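Local coordinates for protein methyltransferase (Streptomyces avermitilis, PDB 3GIW) that binds S-adenosyl-L-homocysteine and is probably an S-adenosylmethionine-dependent methyltransferase of Rossmann-like fold, its substrate unknown, at residues Pro104-Pro115 against Thr128-Asp139; Asp139-Leu147 against Ile182-Leu190. All coordinates share one frame; numbering follows the deposited sequence. Where two conformers were deposited one is given.

Contact 1 (Pro104-Pro115 against Thr128-Asp139); sequences PESRVVYVDNDP and TPEGRTAYVEAD. With GOL (glycerol), chain C.
Strands 107-112 and 132-137 run parallel, their axes 4.7 Å apart and 18° askew, with Y110 paired to Y135 and Y110 N bonded to A134 O. R107 and R132 leave the same face side by side, both chains extended to NE. In the conformer given for R107, one of two, its guanidinium lies on that of R132 despite the like charges, centres 4.2 Å apart, and R107 NE binds a water shared with E105 O and E130 O. Beyond them V109 CG1 meets V136 CG2, and V111 CG1 touches A138 CB at 4.1 Å. On the other face Y110 CB lies in the plane of the Y135 ring, at its edge, 3.9 Å from CD1. With CG anti to the backbone N (chi1 177°), Y135 runs forward until OH lies 3.3 Å from D112 CB. A second water accepts from Y135 OH and donates to D114 O and E137 OE2, whose charge is also met by R16. D112, which binds S-adenosyl-L-homocysteine, takes D114 N on OD1 in an Asx turn and G88 N on OD2. Two bonds thus fix its carboxylate at the strand end, where glycerol bridges N113 and A138 O, consistent with a polar pocket.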
loop_
_atom_site.group_PDB
_atom_site.type_symbol
_atom_site.label_atom_id
_atom_site.label_comp_id
_atom_site.label_asym_id
_atom_site.label_seq_id
_atom_site.Cartn_x
_atom_site.Cartn_y
_atom_site.Cartn_z
ATOM N N PRO A 104 17.327 -13.741 2.914
ATOM C CA PRO A 104 18.062 -12.923 1.940
ATOM C C PRO A 104 17.747 -13.165 0.474
ATOM O O PRO A 104 17.898 -12.251 -0.342
ATOM C CB PRO A 104 19.537 -13.263 2.215
ATOM C CG PRO A 104 19.557 -13.821 3.551
ATOM C CD PRO A 104 18.232 -14.429 3.851
ATOM N N GLU A 105 17.293 -14.372 0.138
ATOM C CA GLU A 105 16.972 -14.714 -1.241
ATOM C C GLU A 105 15.641 -14.130 -1.738
ATOM O O GLU A 105 15.296 -14.286 -2.916
ATOM C CB GLU A 105 17.006 -16.250 -1.425
ATOM C CG GLU A 105 15.860 -17.058 -0.823
ATOM C CD GLU A 105 15.960 -17.306 0.680
ATOM O OE1 GLU A 105 16.884 -16.767 1.331
ATOM O OE2 GLU A 105 15.090 -18.070 1.207
ATOM N N SER A 106 14.914 -13.444 -0.859
ATOM C CA SER A 106 13.615 -12.865 -1.246
ATOM C C SER A 106 13.732 -11.902 -2.447
ATOM O O SER A 106 14.751 -11.218 -2.647
ATOM C CB SER A 106 12.887 -12.180 -0.066
ATOM O OG SER A 106 12.711 -13.041 1.057
ATOM N N ARG A 107 12.658 -11.880 -3.232
ATOM C CA ARG A 107 12.560 -11.109 -4.476
ATOM C C ARG A 107 11.361 -10.152 -4.393
ATOM O O ARG A 107 10.291 -10.564 -3.932
ATOM C CB ARG A 107 12.343 -12.055 -5.655
ATOM C CG ARG A 107 13.398 -13.136 -5.807
ATOM C CD ARG A 107 12.895 -14.255 -6.696
ATOM N NE ARG A 107 14.002 -15.120 -7.140
ATOM C CZ ARG A 107 13.865 -16.237 -7.856
ATOM N NH1 ARG A 107 12.668 -16.666 -8.239
ATOM N NH2 ARG A 107 14.941 -16.928 -8.200
ATOM N N VAL A 108 11.537 -8.902 -4.835
ATOM C CA VAL A 108 10.471 -7.892 -4.749
ATOM C C VAL A 108 10.450 -7.066 -6.020
ATOM O O VAL A 108 11.499 -6.602 -6.497
ATOM C CB VAL A 108 10.669 -6.941 -3.534
ATOM C CG1 VAL A 108 9.553 -5.927 -3.464
ATOM C CG2 VAL A 108 10.805 -7.758 -2.246
ATOM N N VAL A 109 9.263 -6.928 -6.593
ATOM C CA VAL A 109 9.036 -5.973 -7.683
ATOM C C VAL A 109 8.158 -4.847 -7.112
ATOM O O VAL A 109 7.058 -5.098 -6.625
ATOM C CB VAL A 109 8.360 -6.591 -8.914
ATOM C CG1 VAL A 109 7.990 -5.547 -9.984
ATOM C CG2 VAL A 109 9.242 -7.669 -9.512
ATOM N N TYR A 110 8.634 -3.604 -7.257
ATOM C CA TYR A 110 7.913 -2.414 -6.867
ATOM C C TYR A 110 7.322 -1.703 -8.088
ATOM O O TYR A 110 7.952 -1.666 -9.172
ATOM C CB TYR A 110 8.901 -1.485 -6.241
ATOM C CG TYR A 110 9.520 -1.892 -4.929
ATOM C CD1 TYR A 110 8.811 -1.791 -3.755
ATOM C CD2 TYR A 110 10.852 -2.282 -4.845
ATOM C CE1 TYR A 110 9.406 -2.018 -2.508
ATOM C CE2 TYR A 110 11.469 -2.551 -3.601
ATOM C CZ TYR A 110 10.736 -2.409 -2.411
ATOM O OH TYR A 110 11.295 -2.616 -1.163
ATOM N N VAL A 111 6.156 -1.092 -7.920
ATOM C CA VAL A 111 5.435 -0.470 -9.015
ATOM C C VAL A 111 4.795 0.834 -8.548
ATOM O O VAL A 111 4.168 0.893 -7.506
ATOM C CB VAL A 111 4.300 -1.404 -9.522
ATOM C CG1 VAL A 111 3.599 -0.796 -10.730
ATOM C CG2 VAL A 111 4.850 -2.821 -9.829
ATOM N N ASP A 112 4.986 1.921 -9.290
ATOM C CA ASP A 112 4.242 3.161 -9.034
ATOM C C ASP A 112 4.074 3.926 -10.342
ATOM O O ASP A 112 4.749 3.620 -11.336
ATOM C CB ASP A 112 4.938 4.058 -7.960
ATOM C CG ASP A 112 3.965 4.947 -7.178
ATOM O OD1 ASP A 112 3.554 6.020 -7.651
ATOM O OD2 ASP A 112 3.613 4.604 -6.037
ATOM N N ASN A 113 3.131 4.873 -10.335
ATOM C CA ASN A 113 2.957 5.739 -11.489
ATOM C C ASN A 113 3.355 7.208 -11.251
ATOM O O ASN A 113 3.299 7.992 -12.185
ATOM C CB ASN A 113 1.544 5.620 -12.086
ATOM C CG ASN A 113 0.480 6.187 -11.224
ATOM O OD1 ASN A 113 0.693 6.539 -10.069
ATOM N ND2 ASN A 113 -0.735 6.258 -11.778
ATOM N N ASP A 114 3.757 7.577 -10.037
ATOM C CA ASP A 114 4.234 8.939 -9.774
ATOM C C ASP A 114 5.682 9.029 -10.259
ATOM O O ASP A 114 6.523 8.304 -9.747
ATOM C CB ASP A 114 4.119 9.253 -8.290
ATOM C CG ASP A 114 4.520 10.675 -7.953
ATOM O OD1 ASP A 114 5.331 11.208 -8.730
ATOM O OD2 ASP A 114 4.015 11.220 -6.939
ATOM N N PRO A 115 5.978 9.893 -11.257
ATOM C CA PRO A 115 7.357 10.023 -11.743
ATOM C C PRO A 115 8.443 10.284 -10.665
ATOM O O PRO A 115 9.605 9.953 -10.907
ATOM C CB PRO A 115 7.272 11.199 -12.716
ATOM C CG PRO A 115 5.856 11.199 -13.151
ATOM C CD PRO A 115 5.061 10.775 -12.005
ATOM N N THR A 128 20.065 -7.374 -1.350
ATOM C CA THR A 128 21.057 -8.368 -0.963
ATOM C C THR A 128 21.545 -9.048 -2.237
ATOM O O THR A 128 20.821 -9.081 -3.232
ATOM C CB THR A 128 20.454 -9.471 -0.081
ATOM O OG1 THR A 128 19.296 -10.006 -0.734
ATOM C CG2 THR A 128 20.089 -8.965 1.307
ATOM N N PRO A 129 22.785 -9.581 -2.229
ATOM C CA PRO A 129 23.253 -10.346 -3.392
ATOM C C PRO A 129 22.469 -11.635 -3.664
ATOM O O PRO A 129 22.329 -12.035 -4.826
ATOM C CB PRO A 129 24.728 -10.655 -3.064
ATOM C CG PRO A 129 24.883 -10.409 -1.606
ATOM C CD PRO A 129 23.806 -9.457 -1.173
ATOM N N GLU A 130 21.957 -12.267 -2.609
ATOM C CA GLU A 130 21.181 -13.506 -2.736
ATOM C C GLU A 130 19.805 -13.277 -3.368
ATOM O O GLU A 130 19.214 -14.197 -3.963
ATOM C CB GLU A 130 20.969 -14.150 -1.359
ATOM C CG GLU A 130 22.252 -14.603 -0.653
ATOM C CD GLU A 130 22.890 -13.555 0.223
ATOM O OE1 GLU A 130 22.521 -12.370 0.129
ATOM O OE2 GLU A 130 23.811 -13.917 1.001
ATOM N N GLY A 131 19.290 -12.063 -3.210
ATOM C CA GLY A 131 17.923 -11.726 -3.610
ATOM C C GLY A 131 17.891 -10.897 -4.874
ATOM O O GLY A 131 18.923 -10.698 -5.533
ATOM N N ARG A 132 16.703 -10.407 -5.228
ATOM C CA ARG A 132 16.543 -9.557 -6.413
ATOM C C ARG A 132 15.452 -8.537 -6.152
ATOM O O ARG A 132 14.444 -8.877 -5.569
ATOM C CB ARG A 132 16.101 -10.335 -7.655
ATOM C CG ARG A 132 16.857 -11.615 -7.979
ATOM C CD ARG A 132 16.137 -12.369 -9.109
ATOM N NE ARG A 132 16.865 -13.573 -9.513
ATOM C CZ ARG A 132 16.514 -14.388 -10.517
ATOM N NH1 ARG A 132 15.417 -14.150 -11.236
ATOM N NH2 ARG A 132 17.270 -15.449 -10.811
ATOM N N THR A 133 15.630 -7.323 -6.641
ATOM C CA THR A 133 14.544 -6.333 -6.673
ATOM C C THR A 133 14.525 -5.612 -8.018
ATOM O O THR A 133 15.556 -5.500 -8.716
ATOM C CB THR A 133 14.653 -5.297 -5.537
ATOM O OG1 THR A 133 15.787 -4.455 -5.777
ATOM C CG2 THR A 133 14.769 -5.968 -4.189
ATOM N N ALA A 134 13.374 -5.061 -8.336
ATOM C CA ALA A 134 13.196 -4.288 -9.553
ATOM C C ALA A 134 12.117 -3.214 -9.321
ATOM O O ALA A 134 11.324 -3.322 -8.378
ATOM C CB ALA A 134 12.789 -5.221 -10.704
ATOM N N TYR A 135 12.119 -2.209 -10.182
ATOM C CA TYR A 135 11.142 -1.134 -10.157
ATOM C C TYR A 135 10.560 -0.959 -11.534
ATOM O O TYR A 135 11.313 -0.909 -12.538
ATOM C CB TYR A 135 11.739 0.211 -9.678
ATOM C CG TYR A 135 10.707 1.319 -9.726
ATOM C CD1 TYR A 135 9.661 1.346 -8.812
ATOM C CD2 TYR A 135 10.709 2.292 -10.747
ATOM C CE1 TYR A 135 8.663 2.295 -8.881
ATOM C CE2 TYR A 135 9.678 3.260 -10.828
ATOM C CZ TYR A 135 8.665 3.266 -9.882
ATOM O OH TYR A 135 7.633 4.168 -9.882
ATOM N N VAL A 136 9.235 -0.876 -11.593
ATOM C CA VAL A 136 8.482 -0.690 -12.834
ATOM C C VAL A 136 7.593 0.548 -12.653
ATOM O O VAL A 136 6.843 0.635 -11.699
ATOM C CB VAL A 136 7.585 -1.985 -13.114
ATOM C CG1 VAL A 136 6.626 -1.766 -14.295
ATOM C CG2 VAL A 136 8.446 -3.244 -13.298
ATOM N N GLU A 137 7.693 1.525 -13.543
ATOM C CA GLU A 137 6.744 2.622 -13.595
ATOM C C GLU A 137 5.558 2.197 -14.452
ATOM O O GLU A 137 5.700 2.008 -15.653
ATOM C CB GLU A 137 7.392 3.887 -14.175
ATOM C CG GLU A 137 6.544 5.117 -14.057
ATOM C CD GLU A 137 7.249 6.333 -14.623
ATOM O OE1 GLU A 137 7.299 6.475 -15.872
ATOM O OE2 GLU A 137 7.787 7.122 -13.828
ATOM N N ALA A 138 4.388 2.063 -13.822
ATOM C CA ALA A 138 3.181 1.547 -14.500
ATOM C C ALA A 138 1.948 1.904 -13.709
ATOM O O ALA A 138 2.018 2.192 -12.505
ATOM C CB ALA A 138 3.282 0.036 -14.714
ATOM N N ASP A 139 0.810 1.844 -14.410
ATOM C CA ASP A 139 -0.500 2.145 -13.845
ATOM C C ASP A 139 -1.292 0.851 -13.665
ATOM O O ASP A 139 -1.431 0.055 -14.619
ATOM C CB ASP A 139 -1.255 3.054 -14.813
ATOM C CG ASP A 139 -2.410 3.780 -14.154
ATOM O OD1 ASP A 139 -3.093 3.194 -13.290
ATOM O OD2 ASP A 139 -2.621 4.966 -14.509
HETATM C C1 GOL C . 0.474 1.542 -9.452
HETATM O O1 GOL C . 0.564 0.706 -10.582
HETATM C C2 GOL C . -0.059 2.884 -9.882
HETATM O O2 GOL C . -1.331 2.762 -10.484
HETATM C C3 GOL C . -0.221 3.802 -8.689
HETATM O O3 GOL C . 1.021 4.235 -8.246
HETATM O O HOH W 1 16.523 -15.056 -5.136
HETATM O O HOH W 2 7.900 6.457 -11.293
#

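Contact 2 (Asp139-Leu147 against Ile182-Leu190); sequences DMLDPASIL and IVRRLLEPL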
loop_
_atom_site.group_PDB
_atom_site.type_symbol
_atom_site.label_atom_id
_atom_site.label_comp_id
_atom_site.label_asym_id
_atom_site.label_seq_id
_atom_site.Cartn_x
_atom_site.Cartn_y
_atom_site.Cartn_z
ATOM N N ASP A 139 0.810 1.844 -14.410
ATOM C CA ASP A 139 -0.500 2.145 -13.845
ATOM C C ASP A 139 -1.292 0.851 -13.665
ATOM O O ASP A 139 -1.431 0.055 -14.619
ATOM C CB ASP A 139 -1.255 3.054 -14.813
ATOM C CG ASP A 139 -2.410 3.780 -14.154
ATOM O OD1 ASP A 139 -3.093 3.194 -13.290
ATOM O OD2 ASP A 139 -2.621 4.966 -14.509
HETATM N N MSE A 140 -1.801 0.644 -12.451
HETATM C CA MSE A 140 -2.550 -0.580 -12.136
HETATM C C MSE A 140 -3.827 -0.744 -12.978
HETATM O O MSE A 140 -4.369 -1.837 -13.074
HETATM C CB MSE A 140 -2.866 -0.674 -10.640
HETATM C CG MSE A 140 -3.834 0.370 -10.121
HETATM SE SE MSE A 140 -3.908 0.463 -8.174
HETATM C CE MSE A 140 -4.576 -0.712 -7.719
ATOM N N LEU A 141 -4.268 0.331 -13.622
ATOM C CA LEU A 141 -5.365 0.238 -14.596
ATOM C C LEU A 141 -5.040 -0.620 -15.833
ATOM O O LEU A 141 -5.946 -1.019 -16.574
ATOM C CB LEU A 141 -5.801 1.640 -15.018
ATOM C CG LEU A 141 -6.359 2.481 -13.868
ATOM C CD1 LEU A 141 -6.722 3.886 -14.298
ATOM C CD2 LEU A 141 -7.564 1.790 -13.248
ATOM N N ASP A 142 -3.756 -0.899 -16.061
ATOM C CA ASP A 142 -3.320 -1.771 -17.130
ATOM C C ASP A 142 -2.498 -2.903 -16.526
ATOM O O ASP A 142 -1.277 -2.893 -16.578
ATOM C CB ASP A 142 -2.493 -0.976 -18.145
ATOM C CG ASP A 142 -2.089 -1.796 -19.370
ATOM O OD1 ASP A 142 -2.438 -2.999 -19.484
ATOM O OD2 ASP A 142 -1.390 -1.221 -20.223
ATOM N N PRO A 143 -3.175 -3.874 -15.900
ATOM C CA PRO A 143 -2.423 -5.036 -15.400
ATOM C C PRO A 143 -1.384 -5.709 -16.328
ATOM O O PRO A 143 -0.374 -6.198 -15.812
ATOM C CB PRO A 143 -3.535 -6.012 -14.978
ATOM C CG PRO A 143 -4.727 -5.105 -14.638
ATOM C CD PRO A 143 -4.614 -3.921 -15.543
ATOM N N ALA A 144 -1.604 -5.773 -17.652
ATOM C CA ALA A 144 -0.613 -6.378 -18.577
ATOM C C ALA A 144 0.743 -5.671 -18.593
ATOM O O ALA A 144 1.809 -6.321 -18.659
ATOM C CB ALA A 144 -1.165 -6.449 -20.019
ATOM N N SER A 145 0.707 -4.346 -18.538
ATOM C CA SER A 145 1.932 -3.540 -18.430
ATOM C C SER A 145 2.787 -3.895 -17.196
ATOM O O SER A 145 3.997 -3.675 -17.200
ATOM C CB SER A 145 1.591 -2.036 -18.404
ATOM O OG SER A 145 0.950 -1.643 -17.213
ATOM N N ILE A 146 2.137 -4.399 -16.142
ATOM C CA ILE A 146 2.810 -4.857 -14.960
ATOM C C ILE A 146 3.220 -6.301 -15.157
ATOM O O ILE A 146 4.381 -6.628 -15.043
ATOM C CB ILE A 146 1.907 -4.675 -13.701
ATOM C CG1 ILE A 146 1.586 -3.172 -13.513
ATOM C CG2 ILE A 146 2.544 -5.297 -12.490
ATOM C CD1 ILE A 146 0.584 -2.811 -12.422
ATOM N N LEU A 147 2.248 -7.171 -15.464
ATOM C CA LEU A 147 2.484 -8.628 -15.445
ATOM C C LEU A 147 3.452 -9.115 -16.550
ATOM O O LEU A 147 4.189 -10.093 -16.358
ATOM C CB LEU A 147 1.143 -9.380 -15.528
ATOM C CG LEU A 147 0.153 -9.133 -14.380
ATOM C CD1 LEU A 147 -1.244 -9.708 -14.664
ATOM C CD2 LEU A 147 0.742 -9.700 -13.134
ATOM N N ILE A 182 -9.656 -5.043 -10.991
ATOM C CA ILE A 182 -8.239 -4.800 -11.272
ATOM C C ILE A 182 -7.389 -5.607 -10.294
ATOM O O ILE A 182 -6.447 -6.318 -10.703
ATOM C CB ILE A 182 -7.886 -3.334 -11.080
ATOM C CG1 ILE A 182 -8.551 -2.526 -12.184
ATOM C CG2 ILE A 182 -6.329 -3.108 -11.046
ATOM C CD1 ILE A 182 -8.419 -1.045 -11.949
ATOM N N VAL A 183 -7.696 -5.530 -9.006
ATOM C CA VAL A 183 -6.921 -6.284 -8.033
ATOM C C VAL A 183 -6.982 -7.788 -8.325
ATOM O O VAL A 183 -5.930 -8.479 -8.305
ATOM C CB VAL A 183 -7.378 -5.957 -6.604
ATOM C CG1 VAL A 183 -6.823 -7.002 -5.626
ATOM C CG2 VAL A 183 -6.974 -4.553 -6.238
ATOM N N ARG A 184 -8.172 -8.300 -8.605
ATOM C CA ARG A 184 -8.317 -9.724 -8.819
ATOM C C ARG A 184 -7.680 -10.142 -10.157
ATOM O O ARG A 184 -7.242 -11.280 -10.287
ATOM C CB ARG A 184 -9.769 -10.156 -8.594
ATOM C CG ARG A 184 -10.160 -9.839 -7.093
ATOM C CD ARG A 184 -9.282 -10.605 -6.047
ATOM N NE ARG A 184 -9.590 -12.036 -6.191
ATOM C CZ ARG A 184 -10.457 -12.709 -5.451
ATOM N NH1 ARG A 184 -11.049 -12.133 -4.429
ATOM N NH2 ARG A 184 -10.697 -13.994 -5.723
ATOM N N ARG A 185 -7.599 -9.257 -11.140
ATOM C CA ARG A 185 -6.864 -9.547 -12.381
ATOM C C ARG A 185 -5.355 -9.690 -12.135
ATOM O O ARG A 185 -4.701 -10.548 -12.721
ATOM C CB ARG A 185 -7.118 -8.456 -13.417
ATOM C CG ARG A 185 -6.402 -8.614 -14.730
ATOM C CD ARG A 185 -6.760 -9.958 -15.432
ATOM N NE ARG A 185 -5.935 -10.154 -16.623
ATOM C CZ ARG A 185 -4.754 -10.772 -16.637
ATOM N NH1 ARG A 185 -4.264 -11.301 -15.542
ATOM N NH2 ARG A 185 -4.061 -10.885 -17.778
ATOM N N LEU A 186 -4.804 -8.873 -11.252
ATOM C CA LEU A 186 -3.411 -9.042 -10.839
ATOM C C LEU A 186 -3.143 -10.319 -10.056
ATOM O O LEU A 186 -2.031 -10.879 -10.135
ATOM C CB LEU A 186 -2.924 -7.832 -10.014
ATOM C CG LEU A 186 -2.867 -6.519 -10.790
ATOM C CD1 LEU A 186 -2.777 -5.304 -9.840
ATOM C CD2 LEU A 186 -1.707 -6.549 -11.768
ATOM N N LEU A 187 -4.131 -10.791 -9.313
ATOM C CA LEU A 187 -3.968 -12.007 -8.514
ATOM C C LEU A 187 -4.084 -13.281 -9.387
ATOM O O LEU A 187 -3.559 -14.336 -9.031
ATOM C CB LEU A 187 -5.012 -12.023 -7.378
ATOM C CG LEU A 187 -4.871 -13.095 -6.265
ATOM C CD1 LEU A 187 -3.543 -13.031 -5.514
ATOM C CD2 LEU A 187 -6.023 -12.949 -5.260
ATOM N N GLU A 188 -4.797 -13.196 -10.511
ATOM C CA GLU A 188 -5.072 -14.352 -11.380
ATOM C C GLU A 188 -3.843 -15.212 -11.672
ATOM O O GLU A 188 -3.903 -16.433 -11.477
ATOM C CB GLU A 188 -5.701 -13.884 -12.700
ATOM C CG GLU A 188 -7.146 -13.516 -12.606
ATOM C CD GLU A 188 -8.063 -14.709 -12.465
ATOM O OE1 GLU A 188 -7.572 -15.863 -12.591
ATOM O OE2 GLU A 188 -9.282 -14.479 -12.230
ATOM N N PRO A 189 -2.748 -14.603 -12.177
ATOM C CA PRO A 189 -1.568 -15.436 -12.561
ATOM C C PRO A 189 -0.729 -15.978 -11.409
ATOM O O PRO A 189 0.240 -16.726 -11.638
ATOM C CB PRO A 189 -0.725 -14.475 -13.399
ATOM C CG PRO A 189 -1.047 -13.139 -12.879
ATOM C CD PRO A 189 -2.524 -13.195 -12.554
ATOM N N LEU A 190 -1.042 -15.588 -10.186
ATOM C CA LEU A 190 -0.241 -16.009 -9.054
ATOM C C LEU A 190 -0.764 -17.397 -8.658
ATOM O O LEU A 190 -1.957 -17.657 -8.708
ATOM C CB LEU A 190 -0.341 -14.974 -7.932
ATOM C CG LEU A 190 -0.030 -13.546 -8.380
ATOM C CD1 LEU A 190 -0.018 -12.554 -7.195
ATOM C CD2 LEU A 190 1.297 -13.475 -9.112
#
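I182 presses its CG2 methyl against the carbonyl of M140, 3.1 Å from O. Its CD1 also comes to L141 CD2, but at 3.2 Å that approach is unusually short and doubtful in detail. L141 starts out away from helix 179-187 and only its end comes back to the helix. Two residues on, P143 points its CB toward the helix: CB rests 3.7 Å from L186 CD2, and CB and CG both lie against R185 CG. L186 uses that same CD2 methyl for L147, whose CG is 4.1 Å away, and more loosely for I146 CD1. L147 also packs on P189, both its methyls 3.9 Å from P189 CG, and its CD1 comes within 3.5 Å of R185 NH1. In R185, which is exposed and touches a crystal neighbour, CG stands anti to the backbone N (chi1 179°) and the chain bends at chi2, with P189 CD at the guanidinium edge. An alanine in place of L147 would probably leave the P189 ring and L186 CD2 without this apolar neighbour. In the Rossmann-like fold, helices 143-147 and 179-187 pack side by side over one face of the sheet, their segment axes 10.3 Å apart at 29°, although the strands they follow, 132-137 and 163-167, are not adjacent. On the sheet side, L186 and L190 rest on L164, and M140, a selenomethionine here, on V166. The turn ahead of helix 143-147 is set by D139: OD1 receives L141 N from above the carboxylate plane, an Asx turn, and D139 O takes D142 N in a type I turn. S145 OG then bonds back to D142 O at 2.6 Å. D139 and M140 both bind S-adenosyl-L-homocysteine, and glycerol now hydrogen-bonds to M140 N.

Contact 1 closes along the chain before contact 2 opens, and D139 belongs to both: strand 132-137 runs through it into helix 143-147. The two centres are about 16 Å apart. Contact 1 lies at one edge of the seven-stranded sheet, strand 132-137 being outermost; contact 2 packs helix 143-147 against helix 179-187 over the same sheet. They touch where A138 CB meets S145 OG and I146 CG1, both at 3.8 Å, and where V111 CG1 meets I146 CD1. At the C-terminal ends of the strands, D112 comes from strand 107-112, D139 and M140 from the turn before helix 143-147, and all three bind S-adenosyl-L-homocysteine.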